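Local structure of PrgZ (Enterococcus faecalis, 4FAJ) at residues 467-472 / 476-481. The protein binds a peptide pheromone as an extracellular, membrane-anchored receptor of the solute-binding protein family 5, probably for peptide uptake. Numbering follows the deposited sequence.
Sequences SGWQAD and PISFLA
The hydroxyl OG of Ser478 is gripped from three directions. Asp472 N donates an almost straight hydrogen bond of 3.0 Å to Ser478 OG, and the indole NE1 of Trp469 gives it a weak one of 3.3 Å, with OG in the indole plane at the ring edge. A water 2.7 Å from Ser478 OG is the third partner and donates to Asp472 OD2, thus tying the carboxylate to the helix. With chi1 at 179°, Ser478 swings OG away from its own amide N and out from the helix to the loop after the strand. The edge of the indole meets the face of Phe479 in a T-shaped stack: Trp469 CD1 stands 3.6 Å above the phenyl plane, over its centre, with the planes at 76°. Ala471 CB adds apolar packing, 3.6 Å from Phe479 CE1. The weak bond to the hydroxyl and the phenyl face together probably limit rotation of the indole. The contact borders the peptide site: Asp472 OD1 accepts a hydrogen bond from the bound peptide's backbone, and Gly468 and Trp469 pair antiparallel with it. Strand 464-470 is flanked within the sheet by 311-324 and 412-418, while Leu480 of the short helix 477-480 packs on helix 510-524.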
# COMPACT_ATOMS: atom_id res chain seq x y z
N SER A 467 -10.83 -2.41 4.15
CA SER A 467 -9.67 -1.87 3.45
C SER A 467 -8.41 -2.14 4.28
O SER A 467 -8.49 -2.39 5.50
CB SER A 467 -9.85 -0.37 3.16
OG SER A 467 -10.40 0.34 4.27
N GLY A 468 -7.26 -2.11 3.62
CA GLY A 468 -6.01 -2.48 4.26
C GLY A 468 -4.82 -1.65 3.84
O GLY A 468 -4.92 -0.74 3.01
N TRP A 469 -3.68 -1.98 4.43
CA TRP A 469 -2.42 -1.28 4.19
C TRP A 469 -1.35 -2.33 4.02
O TRP A 469 -1.29 -3.29 4.80
CB TRP A 469 -2.09 -0.39 5.38
CG TRP A 469 -0.85 0.48 5.18
CD1 TRP A 469 0.40 0.27 5.68
CD2 TRP A 469 -0.78 1.68 4.42
NE1 TRP A 469 1.25 1.28 5.28
CE2 TRP A 469 0.54 2.16 4.51
CE3 TRP A 469 -1.72 2.40 3.67
CZ2 TRP A 469 0.95 3.33 3.86
CZ3 TRP A 469 -1.31 3.57 3.04
CH2 TRP A 469 0.01 4.02 3.13
N GLN A 470 -0.51 -2.17 2.98
CA GLN A 470 0.74 -2.91 2.91
C GLN A 470 1.89 -1.97 3.23
O GLN A 470 1.97 -0.88 2.67
CB GLN A 470 0.98 -3.53 1.53
CG GLN A 470 2.42 -4.05 1.36
CD GLN A 470 2.55 -5.27 0.51
OE1 GLN A 470 1.79 -6.23 0.68
NE2 GLN A 470 3.55 -5.28 -0.39
N ALA A 471 2.78 -2.40 4.12
CA ALA A 471 3.92 -1.59 4.52
C ALA A 471 4.68 -1.15 3.27
O ALA A 471 4.84 -1.94 2.35
CB ALA A 471 4.86 -2.36 5.42
N ASP A 472 5.12 0.10 3.26
CA ASP A 472 5.96 0.63 2.19
C ASP A 472 7.43 0.36 2.52
O ASP A 472 8.25 0.27 1.61
CB ASP A 472 5.73 2.14 2.02
CG ASP A 472 4.35 2.48 1.50
OD1 ASP A 472 3.82 1.75 0.63
OD2 ASP A 472 3.80 3.50 1.97
N PRO A 476 7.57 -0.44 11.86
CA PRO A 476 6.18 -0.34 12.33
C PRO A 476 5.51 1.01 12.00
O PRO A 476 4.28 1.05 11.82
CB PRO A 476 6.29 -0.52 13.85
CG PRO A 476 7.58 -1.15 14.10
CD PRO A 476 8.49 -0.91 12.92
N ILE A 477 6.30 2.08 11.89
CA ILE A 477 5.75 3.41 11.63
C ILE A 477 5.06 3.51 10.25
O ILE A 477 4.19 4.34 10.08
CB ILE A 477 6.83 4.53 11.79
CG1 ILE A 477 6.22 5.93 11.94
CG2 ILE A 477 7.77 4.56 10.59
CD1 ILE A 477 5.15 6.10 13.00
N SER A 478 5.40 2.65 9.29
CA SER A 478 4.67 2.67 7.99
C SER A 478 3.17 2.46 8.24
O SER A 478 2.34 3.16 7.65
CB SER A 478 5.23 1.63 7.01
OG SER A 478 4.51 1.66 5.78
N PHE A 479 2.82 1.55 9.16
CA PHE A 479 1.43 1.36 9.56
C PHE A 479 0.89 2.41 10.53
O PHE A 479 -0.20 2.96 10.32
CB PHE A 479 1.25 -0.01 10.22
CG PHE A 479 1.10 -1.13 9.25
CD1 PHE A 479 2.21 -1.70 8.67
CD2 PHE A 479 -0.16 -1.60 8.90
CE1 PHE A 479 2.08 -2.73 7.75
CE2 PHE A 479 -0.29 -2.66 7.99
CZ PHE A 479 0.83 -3.19 7.42
N LEU A 480 1.65 2.67 11.59
CA LEU A 480 1.14 3.45 12.72
C LEU A 480 0.94 4.93 12.37
O LEU A 480 0.01 5.57 12.89
CB LEU A 480 2.03 3.25 13.98
CG LEU A 480 2.18 1.79 14.47
CD1 LEU A 480 3.23 1.66 15.60
CD2 LEU A 480 0.82 1.21 14.93
N ALA A 481 1.74 5.46 11.45
CA ALA A 481 1.56 6.84 10.97
C ALA A 481 0.18 7.10 10.36
O ALA A 481 -0.32 8.22 10.40
CB ALA A 481 2.66 7.21 9.96
O HOH W 1 4.51 4.07 4.66